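Local coordinates for protein serpin (Taeniopygia guttata, PDB 5HGC) that binds the steroid cortisol on a serpin fold and, like many members of that family, may inhibit serine proteases, at residues M48-A53 with S59-G64; A16-Q21 with N286-M291; H86-P91 with S366-G371; E147-G152 with A170-F175. All coordinates share one frame; numbering follows the deposited sequence. Where two conformers were deposited one is given.

Contact 1: M48-A53 with S59-G64; sequences MLALGA and SQILEG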
# COMPACT_ATOMS: atom_id res chain seq x y z
N MET A 48 12.13 5.81 7.64
CA MET A 48 13.49 5.36 7.59
C MET A 48 14.47 6.46 7.12
O MET A 48 15.50 6.64 7.77
CB MET A 48 13.52 4.13 6.72
CG MET A 48 14.82 3.40 6.72
SD MET A 48 15.20 3.20 4.99
CE MET A 48 16.09 4.72 4.75
N LEU A 49 14.14 7.22 6.06
CA LEU A 49 14.95 8.40 5.74
C LEU A 49 15.07 9.36 6.89
O LEU A 49 16.14 9.95 7.12
CB LEU A 49 14.44 9.17 4.55
CG LEU A 49 14.75 8.60 3.17
CD1 LEU A 49 14.32 9.65 2.18
CD2 LEU A 49 16.23 8.29 2.98
N ALA A 50 13.98 9.54 7.62
CA ALA A 50 14.02 10.44 8.77
C ALA A 50 15.14 10.06 9.76
O ALA A 50 15.68 10.95 10.43
CB ALA A 50 12.68 10.50 9.46
N LEU A 51 15.49 8.78 9.85
CA LEU A 51 16.58 8.36 10.73
C LEU A 51 17.81 9.16 10.43
O LEU A 51 18.49 9.62 11.35
CB LEU A 51 16.97 6.88 10.56
CG LEU A 51 16.16 5.91 11.38
CD1 LEU A 51 16.66 4.49 11.12
CD2 LEU A 51 16.29 6.32 12.84
N GLY A 52 18.07 9.33 9.13
CA GLY A 52 19.22 10.08 8.70
C GLY A 52 19.06 11.57 8.47
O GLY A 52 20.05 12.21 8.09
N ALA A 53 17.86 12.12 8.65
CA ALA A 53 17.61 13.52 8.31
C ALA A 53 17.79 14.35 9.54
O ALA A 53 17.76 13.83 10.67
CB ALA A 53 16.24 13.71 7.69
N SER A 59 11.85 17.21 10.03
CA SER A 59 10.55 17.65 10.54
C SER A 59 9.47 17.56 9.44
O SER A 59 8.35 17.12 9.71
CB SER A 59 10.62 19.07 11.11
OG SER A 59 10.50 20.05 10.08
N GLN A 60 9.83 17.96 8.21
CA GLN A 60 8.91 17.85 7.07
C GLN A 60 8.57 16.41 6.70
O GLN A 60 7.43 16.13 6.26
CB GLN A 60 9.48 18.49 5.81
CG GLN A 60 9.45 19.98 5.76
CD GLN A 60 10.18 20.49 4.52
OE1 GLN A 60 10.49 19.73 3.58
NE2 GLN A 60 10.47 21.79 4.51
N ILE A 61 9.57 15.52 6.81
CA ILE A 61 9.31 14.09 6.54
C ILE A 61 8.25 13.60 7.54
O ILE A 61 7.22 13.11 7.14
CB ILE A 61 10.59 13.21 6.55
CG1 ILE A 61 11.49 13.56 5.35
CG2 ILE A 61 10.21 11.74 6.36
CD1 ILE A 61 12.92 13.09 5.50
N LEU A 62 8.50 13.82 8.83
CA LEU A 62 7.65 13.27 9.88
C LEU A 62 6.26 13.93 9.87
O LEU A 62 5.24 13.25 10.09
CB LEU A 62 8.32 13.30 11.25
CG LEU A 62 9.59 12.47 11.40
CD1 LEU A 62 10.11 12.57 12.83
CD2 LEU A 62 9.32 11.02 11.11
N GLU A 63 6.22 15.22 9.54
CA GLU A 63 4.95 15.91 9.55
C GLU A 63 4.15 15.54 8.32
O GLU A 63 2.94 15.41 8.37
CB GLU A 63 5.13 17.40 9.71
CG GLU A 63 5.33 17.75 11.18
CD GLU A 63 5.71 19.20 11.41
OE1 GLU A 63 5.91 19.94 10.41
OE2 GLU A 63 5.82 19.60 12.59
N GLY A 64 4.84 15.35 7.22
CA GLY A 64 4.17 15.05 5.97
C GLY A 64 3.63 13.64 6.06
O GLY A 64 2.63 13.31 5.40
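Ile61 reaches from helix 59-64 into the groove beside Ala50 and Ala53, and this one branched side chain does most of the work of closing an antiparallel helical hairpin. The two helical segments follow each other in the serpin chain with a tight connection between them, and their axes pass 9.3 Å apart at 157° between the N-to-C directions. The side chain can be followed outward. From CB, directed at the partner helix, the short branch places CG2 anti to the backbone N (the other branch, CG1, has chi1 -68°), and CG2 comes 4.2 Å from Ala50 CB. CG1 serves as a spacer, and the nearly extended second torsion (chi2 162°) carries CD1 between two positions four residues apart: Ile61 CD1 has Ala53 CB at 4.0 Å and Leu49 CB at 4.3 Å. The two methyls of Ile61 thus rest on the CB atoms of Ala50, Ala53 and Leu49. Leu62 adds a second point of contact: its CD2 meets the same Ala50 methyl at 3.8 Å, while the residue also touches Glu74 and Ile77 of helix 74-89. Leu51, which takes no part in this seam, touches the bound diamino sugar. A polar tie joins the two helices as well: the carbonyl oxygen of Ala50 accepts a hydrogen bond from Gln58 NE2. Beyond the seam, Gln60 OE1 takes up two backbone amides, those of Val294 and Asp295.

Contact 2: A16-Q21 with N286-M291; sequences ADFAFQ and NTLRKM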
# COMPACT_ATOMS: atom_id res chain seq x y z
N ALA A 16 -3.02 6.17 8.91
CA ALA A 16 -4.28 6.20 8.12
C ALA A 16 -4.51 7.53 7.47
O ALA A 16 -4.83 7.58 6.29
CB ALA A 16 -5.47 5.78 8.97
N ASP A 17 -4.29 8.62 8.21
CA ASP A 17 -4.34 9.98 7.61
C ASP A 17 -3.44 10.09 6.42
O ASP A 17 -3.87 10.53 5.35
CB ASP A 17 -3.98 11.07 8.62
CG ASP A 17 -5.01 11.22 9.75
OD1 ASP A 17 -6.22 10.89 9.58
OD2 ASP A 17 -4.62 11.72 10.82
N PHE A 18 -2.19 9.66 6.57
CA PHE A 18 -1.24 9.78 5.47
C PHE A 18 -1.76 8.96 4.29
O PHE A 18 -1.76 9.45 3.14
CB PHE A 18 0.23 9.35 5.88
CG PHE A 18 1.15 9.16 4.69
CD1 PHE A 18 1.67 10.27 4.01
CD2 PHE A 18 1.39 7.90 4.18
CE1 PHE A 18 2.43 10.12 2.84
CE2 PHE A 18 2.17 7.72 3.02
CZ PHE A 18 2.70 8.84 2.35
N ALA A 19 -2.22 7.73 4.58
CA ALA A 19 -2.66 6.80 3.56
C ALA A 19 -3.72 7.45 2.71
O ALA A 19 -3.63 7.39 1.46
CB ALA A 19 -3.22 5.51 4.18
N PHE A 20 -4.71 8.07 3.36
CA PHE A 20 -5.75 8.71 2.57
C PHE A 20 -5.47 10.10 1.95
O PHE A 20 -5.96 10.37 0.84
CB PHE A 20 -7.13 8.55 3.25
CG PHE A 20 -7.50 7.10 3.44
CD1 PHE A 20 -7.85 6.32 2.33
CD2 PHE A 20 -7.39 6.50 4.68
CE1 PHE A 20 -8.12 4.96 2.49
CE2 PHE A 20 -7.66 5.14 4.84
CZ PHE A 20 -8.03 4.37 3.75
N GLN A 21 -4.64 10.96 2.59
CA GLN A 21 -4.22 12.17 1.83
C GLN A 21 -3.48 11.80 0.58
O GLN A 21 -3.67 12.42 -0.48
CB GLN A 21 -3.32 13.12 2.60
CG GLN A 21 -3.90 13.60 3.89
CD GLN A 21 -2.84 14.15 4.80
OE1 GLN A 21 -1.87 14.79 4.31
NE2 GLN A 21 -2.99 13.90 6.13
N ASN A 286 6.54 14.26 -6.49
CA ASN A 286 5.59 15.39 -6.61
C ASN A 286 4.56 15.30 -5.54
O ASN A 286 4.20 16.34 -4.93
CB ASN A 286 4.76 15.35 -7.88
CG ASN A 286 5.57 15.34 -9.12
OD1 ASN A 286 6.79 15.53 -9.11
ND2 ASN A 286 4.89 15.09 -10.23
N THR A 287 4.05 14.06 -5.37
CA THR A 287 2.93 13.77 -4.52
C THR A 287 3.37 14.13 -3.12
O THR A 287 2.66 14.87 -2.44
CB THR A 287 2.52 12.29 -4.61
OG1 THR A 287 2.38 11.90 -5.98
CG2 THR A 287 1.22 12.06 -3.87
N LEU A 288 4.56 13.68 -2.73
CA LEU A 288 5.07 14.00 -1.41
C LEU A 288 5.44 15.47 -1.27
O LEU A 288 5.27 16.04 -0.18
CB LEU A 288 6.22 13.06 -1.00
CG LEU A 288 5.88 11.57 -1.11
CD1 LEU A 288 7.17 10.82 -0.97
CD2 LEU A 288 4.83 11.05 -0.13
N ARG A 289 5.95 16.09 -2.34
CA ARG A 289 6.19 17.56 -2.33
C ARG A 289 4.88 18.28 -2.00
O ARG A 289 4.82 19.07 -1.04
CB ARG A 289 6.78 18.06 -3.64
CG ARG A 289 8.29 18.08 -3.70
CD ARG A 289 8.79 18.71 -5.01
NE ARG A 289 8.56 17.86 -6.20
CZ ARG A 289 9.47 17.06 -6.78
NH1 ARG A 289 9.13 16.34 -7.87
NH2 ARG A 289 10.72 16.97 -6.30
N LYS A 290 3.82 17.94 -2.75
CA LYS A 290 2.48 18.47 -2.50
C LYS A 290 2.03 18.17 -1.09
O LYS A 290 1.24 18.92 -0.55
CB LYS A 290 1.45 17.95 -3.51
CG LYS A 290 1.55 18.62 -4.85
CD LYS A 290 1.00 17.75 -5.97
CE LYS A 290 1.40 18.33 -7.33
NZ LYS A 290 1.65 17.33 -8.42
N MET A 291 2.50 17.09 -0.46
CA MET A 291 2.07 16.84 0.92
C MET A 291 2.92 17.51 1.97
O MET A 291 2.71 17.32 3.18
CB MET A 291 1.94 15.37 1.19
CG MET A 291 0.77 14.81 0.42
SD MET A 291 0.81 13.03 0.54
CE MET A 291 0.39 12.88 2.31
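Phe18 and Met291 form a Met-aromatic contact in which the thioether comes at the ring obliquely. The sulfur SD lies 5.1 Å from the centroid of the Phe18 ring, 57° off its normal, and the side chains cross at about a right angle. The bend at the end of the methionine (chi3 69°) brings its methyl obliquely against the ring, with Met291 CE 3.4 Å from Phe18 CD1. Phe18 CB starts out alongside segment 286-291; a chi1 of 167° puts CG opposite the backbone N, and the ring ends up nearer.

Purely apolar contact is made by Leu288, whose CD2 sits in the ring plane at the edge, 3.9 Å from Phe18 CE1. In the serpin body this joins the long helix 12-29 to the end of the short helix 285-290, two elements far apart in sequence; Ile42 and Ser43 of helix 39-52 also touch the ring. Replacing Phe18 by an alanine would probably open a gap between the helices and leave the Met291 methyl and sulfur and Leu288 CD2 without their aromatic partner.

Polar groups lie at the margins. Gln21 OE1 is 3.6 Å from Met291 CE, a packing approach. One turn of helix 286-290 is bridged by Arg289 NH1, which donates to Asn286 OD1 at 2.8 Å, in the carbonyl plane and close to the guanidinium plane. Toward the steroid pocket, Asp17 OD1 makes a salt bridge with Lys254 NZ.

Contact 3: H86-P91 with S366-G371; sequences HMLNHP and STLFIG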
# COMPACT_ATOMS: atom_id res chain seq x y z
N HIS A 86 8.09 -5.54 11.76
CA HIS A 86 8.34 -6.83 12.37
C HIS A 86 7.06 -7.70 12.30
O HIS A 86 7.10 -8.87 11.91
CB HIS A 86 8.87 -6.66 13.81
CG HIS A 86 9.16 -7.95 14.50
ND1 HIS A 86 8.19 -8.66 15.18
CD2 HIS A 86 10.29 -8.68 14.60
CE1 HIS A 86 8.71 -9.77 15.67
NE2 HIS A 86 9.99 -9.80 15.33
N MET A 87 5.92 -7.11 12.63
CA MET A 87 4.67 -7.87 12.61
C MET A 87 4.17 -8.24 11.26
O MET A 87 3.74 -9.38 11.09
CB MET A 87 3.61 -7.16 13.39
CG MET A 87 4.04 -7.26 14.85
SD MET A 87 2.78 -6.73 15.98
CE MET A 87 1.76 -8.22 15.81
N LEU A 88 4.27 -7.31 10.30
CA LEU A 88 3.89 -7.54 8.92
C LEU A 88 4.78 -8.53 8.19
O LEU A 88 4.30 -9.32 7.35
CB LEU A 88 3.83 -6.21 8.15
CG LEU A 88 2.82 -5.22 8.70
CD1 LEU A 88 2.97 -3.92 7.92
CD2 LEU A 88 1.41 -5.80 8.67
N ASN A 89 6.08 -8.47 8.49
CA ASN A 89 7.02 -9.35 7.81
C ASN A 89 7.27 -10.65 8.46
O ASN A 89 7.69 -11.54 7.76
CB ASN A 89 8.33 -8.65 7.46
CG ASN A 89 8.14 -7.70 6.30
OD1 ASN A 89 7.04 -7.63 5.71
ND2 ASN A 89 9.17 -6.94 5.98
N HIS A 90 6.91 -10.81 9.75
CA HIS A 90 7.20 -12.05 10.49
C HIS A 90 6.52 -13.32 9.95
O HIS A 90 5.31 -13.36 9.83
CB HIS A 90 6.93 -11.95 11.99
CG HIS A 90 7.67 -12.98 12.78
ND1 HIS A 90 7.05 -14.06 13.37
CD2 HIS A 90 9.00 -13.14 13.01
CE1 HIS A 90 7.96 -14.82 13.96
NE2 HIS A 90 9.15 -14.28 13.75
N PRO A 91 7.32 -14.36 9.63
CA PRO A 91 6.88 -15.72 9.25
C PRO A 91 5.81 -16.38 10.15
O PRO A 91 4.82 -16.88 9.64
CB PRO A 91 8.19 -16.50 9.32
CG PRO A 91 9.20 -15.51 8.84
CD PRO A 91 8.79 -14.24 9.52
N SER A 366 -3.36 -1.30 10.33
CA SER A 366 -2.68 -0.49 9.32
C SER A 366 -3.21 -0.81 7.95
O SER A 366 -3.58 -1.97 7.66
CB SER A 366 -1.16 -0.68 9.33
OG SER A 366 -0.87 -2.05 9.21
N THR A 367 -3.22 0.22 7.11
CA THR A 367 -3.56 0.06 5.71
C THR A 367 -2.37 -0.48 4.94
O THR A 367 -1.32 0.18 4.83
CB THR A 367 -4.03 1.38 5.11
OG1 THR A 367 -4.88 2.05 6.07
CG2 THR A 367 -4.75 1.14 3.79
N LEU A 368 -2.56 -1.69 4.42
CA LEU A 368 -1.55 -2.36 3.62
C LEU A 368 -1.65 -1.98 2.15
O LEU A 368 -0.62 -1.80 1.51
CB LEU A 368 -1.62 -3.88 3.76
CG LEU A 368 -1.75 -4.36 5.20
CD1 LEU A 368 -1.78 -5.88 5.22
CD2 LEU A 368 -0.67 -3.78 6.13
N PHE A 369 -2.86 -1.89 1.59
CA PHE A 369 -2.96 -1.56 0.16
C PHE A 369 -4.16 -0.70 -0.13
O PHE A 369 -5.22 -0.87 0.50
CB PHE A 369 -3.05 -2.83 -0.69
CG PHE A 369 -1.82 -3.68 -0.67
CD1 PHE A 369 -0.74 -3.40 -1.50
CD2 PHE A 369 -1.73 -4.80 0.18
CE1 PHE A 369 0.40 -4.20 -1.49
CE2 PHE A 369 -0.57 -5.61 0.19
CZ PHE A 369 0.50 -5.31 -0.65
N ILE A 370 -4.01 0.23 -1.07
CA ILE A 370 -5.13 1.02 -1.55
C ILE A 370 -5.20 0.86 -3.08
O ILE A 370 -4.24 1.20 -3.81
CB ILE A 370 -5.03 2.48 -1.08
CG1 ILE A 370 -5.21 2.55 0.44
CG2 ILE A 370 -6.09 3.35 -1.78
CD1 ILE A 370 -5.07 3.94 1.05
N GLY A 371 -6.32 0.31 -3.56
CA GLY A 371 -6.49 0.03 -4.96
C GLY A 371 -7.72 0.77 -5.41
O GLY A 371 -8.73 0.83 -4.70
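A small, buried, apolar contact, Leu88 against Leu368, joins the last turn of helix 74-89 to strand 366-373 in the interior of the protein. It covers 87 Å² in all and rests on methyl groups. Leu368 CD2 approaches the fork of Leu88, 3.9 Å from its CD2 and 4.1 Å from its CD1, so one methyl is set against a pair. Both leucines have CG anti to their own carbonyl carbon and start out facing each other, which brings the branched ends together. The backbones stay well apart, with Leu88 CA 9.2 Å from Leu368 CA.

The strand belongs to the sheet called B in serpins, and it is irregular just where it meets the helix. Leu368 and Phe369 both lie opposite Ile359 of the neighbouring antiparallel strand, a classic beta bulge, and both have backbone hydrogen bonds with that residue. Leu368 has nearly helical backbone angles (psi -41°). As a result the two successive side chains leave the strand on the same side, whereas Ile370 points to the other side, against Phe20 of helix 12-29.

Val40 of helix 39-52 touches both leucines and closes the cluster. Beside the leucines, Ser366 OG comes within 4.4 Å of Leu88 CD2 but has its polar partner in Thr364 OG1. In the last turn of the helix, Asn89 ND2 donates to Gln124 OE1 and to the carbonyl oxygen of Met99.

Contact 4: E147-G152 with A170-F175; sequences ERKTHG and ASFVYF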
# COMPACT_ATOMS: atom_id res chain seq x y z
N GLU A 147 13.71 -8.39 -8.69
CA GLU A 147 13.20 -9.66 -9.13
C GLU A 147 13.56 -10.81 -8.19
O GLU A 147 12.72 -11.66 -7.88
CB GLU A 147 13.66 -9.96 -10.55
CG GLU A 147 13.22 -11.32 -11.06
CD GLU A 147 13.60 -11.50 -12.50
OE1 GLU A 147 14.06 -10.50 -13.12
OE2 GLU A 147 13.45 -12.64 -13.02
N ARG A 148 14.80 -10.82 -7.73
CA ARG A 148 15.27 -11.93 -6.95
C ARG A 148 14.63 -11.88 -5.56
O ARG A 148 14.24 -12.91 -4.99
CB ARG A 148 16.80 -11.92 -6.88
CG ARG A 148 17.35 -13.19 -6.29
CD ARG A 148 18.76 -13.50 -6.73
NE ARG A 148 19.13 -14.80 -6.17
CZ ARG A 148 20.30 -15.43 -6.31
NH1 ARG A 148 21.33 -14.92 -7.01
NH2 ARG A 148 20.44 -16.61 -5.72
N LYS A 149 14.50 -10.65 -5.06
CA LYS A 149 13.99 -10.34 -3.73
C LYS A 149 12.50 -10.75 -3.67
O LYS A 149 12.02 -11.16 -2.62
CB LYS A 149 14.23 -8.83 -3.49
CG LYS A 149 14.60 -8.32 -2.10
CD LYS A 149 15.41 -9.28 -1.23
CE LYS A 149 15.89 -8.61 0.05
NZ LYS A 149 14.97 -8.30 1.20
N THR A 150 11.79 -10.71 -4.80
CA THR A 150 10.35 -10.91 -4.81
C THR A 150 9.99 -12.26 -5.39
O THR A 150 8.85 -12.48 -5.80
CB THR A 150 9.54 -9.77 -5.52
OG1 THR A 150 9.83 -9.75 -6.91
CG2 THR A 150 9.81 -8.40 -4.92
N HIS A 151 10.96 -13.17 -5.40
CA HIS A 151 10.80 -14.52 -6.00
C HIS A 151 10.12 -14.47 -7.36
O HIS A 151 9.31 -15.31 -7.68
CB HIS A 151 10.14 -15.50 -5.02
CG HIS A 151 10.97 -15.75 -3.79
ND1 HIS A 151 10.44 -16.25 -2.62
CD2 HIS A 151 12.28 -15.53 -3.54
CE1 HIS A 151 11.40 -16.34 -1.71
NE2 HIS A 151 12.52 -15.91 -2.24
N GLY A 152 10.44 -13.44 -8.14
CA GLY A 152 9.99 -13.36 -9.48
C GLY A 152 8.80 -12.49 -9.64
O GLY A 152 8.56 -12.03 -10.73
N ALA A 170 14.05 2.92 -3.06
CA ALA A 170 13.07 1.94 -3.57
C ALA A 170 12.17 1.33 -2.43
O ALA A 170 12.71 0.79 -1.44
CB ALA A 170 13.78 0.84 -4.32
N SER A 171 10.82 1.42 -2.54
CA SER A 171 9.97 0.49 -1.76
C SER A 171 9.11 -0.35 -2.65
O SER A 171 8.51 0.14 -3.63
CB SER A 171 9.17 1.13 -0.63
OG SER A 171 8.17 1.93 -1.23
N PHE A 172 9.05 -1.63 -2.32
CA PHE A 172 8.29 -2.53 -3.12
C PHE A 172 7.70 -3.61 -2.24
O PHE A 172 8.21 -3.91 -1.18
CB PHE A 172 9.15 -3.09 -4.24
CG PHE A 172 10.46 -3.65 -3.78
CD1 PHE A 172 11.54 -2.80 -3.44
CD2 PHE A 172 10.64 -5.04 -3.68
CE1 PHE A 172 12.76 -3.34 -3.01
CE2 PHE A 172 11.88 -5.58 -3.27
CZ PHE A 172 12.92 -4.74 -2.93
N VAL A 173 6.62 -4.20 -2.72
CA VAL A 173 5.83 -5.17 -1.91
C VAL A 173 4.89 -5.90 -2.85
O VAL A 173 4.24 -5.26 -3.67
CB VAL A 173 5.07 -4.50 -0.74
CG1 VAL A 173 4.23 -3.34 -1.24
CG2 VAL A 173 4.29 -5.54 0.03
N TYR A 174 4.91 -7.22 -2.74
CA TYR A 174 3.98 -8.11 -3.43
C TYR A 174 3.12 -8.81 -2.35
O TYR A 174 3.63 -9.17 -1.27
CB TYR A 174 4.70 -9.17 -4.29
CG TYR A 174 3.79 -10.32 -4.72
CD1 TYR A 174 3.02 -10.24 -5.92
CD2 TYR A 174 3.65 -11.50 -3.92
CE1 TYR A 174 2.20 -11.31 -6.33
CE2 TYR A 174 2.80 -12.55 -4.31
CZ TYR A 174 2.09 -12.44 -5.50
OH TYR A 174 1.27 -13.47 -5.87
N PHE A 175 1.82 -9.01 -2.64
CA PHE A 175 0.96 -9.75 -1.75
C PHE A 175 -0.02 -10.59 -2.55
O PHE A 175 -0.48 -10.19 -3.63
CB PHE A 175 0.25 -8.77 -0.78
CG PHE A 175 -0.66 -9.43 0.25
CD1 PHE A 175 -0.12 -10.13 1.37
CD2 PHE A 175 -2.05 -9.38 0.11
CE1 PHE A 175 -0.96 -10.75 2.31
CE2 PHE A 175 -2.89 -10.00 1.06
CZ PHE A 175 -2.35 -10.69 2.17
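The Phe172 ring meets segment 147-152 along its edge: Thr150 CG2 and Lys149 CB both lie near the ring plane, beside the rim that runs from CD2 through CE2 to CZ. Thr150 CG2 is 3.7 Å from Phe172 CD2, and Lys149 CB is 4.0 Å from Phe172 CE2. The next lysine carbon, CG, continues the line at 4.0 Å from Phe172 CZ; past it the chain bends off, and NZ has a long, weak ion pair with Glu126. Phe172 owes its reach to a first torsion of 51°, which sets the ring between backbone N and carbonyl carbon and directs it at the helix end. Met100, Tyr145 and Ile146 also touch it. A serine in place of Phe172 would probably leave the Thr150 methyl and the lysine CB and CG without their aromatic neighbour and open a gap under the helix end.

The threonine is held from its polar branch, OG1 being hydrogen-bonded to Ile146 O and Ile154 N, which fixes the methyl against the ring. Its helix stops in a Schellman motif: Gly152 N donates to Glu147 O at 2.9 Å, His151 N reaches Arg148 O weakly, and His151 takes a positive phi. At Gly152, phi 99° would jam a CB against the preceding carbonyl oxygen. Packing of helix 135-149 on strand 167-176 is the serpin arrangement of helix F lying across sheet A.

In the fold
The four contacts run through the serpin body as a chain of neighbours. Contacts 1 and 2, centres 14 Å apart, meet where Gly64 O touches Phe18 CD1; contacts 2 and 3, 18 Å apart, meet through Phe20 and Ile370; contacts 3 and 4, 14 Å apart, meet where Phe369 packs on Val173 and Phe175. Contacts 1 and 4 do not touch. In sequence, contact 1 is nested within the loop closed by contact 2, contact 4 within those closed by contacts 2 and 3, while contacts 2 and 3 cross, so distant segments interlock. Strand 167-176 pairs in parallel with strand 316-325, consistent with a serpin whose reactive loop has not inserted between them.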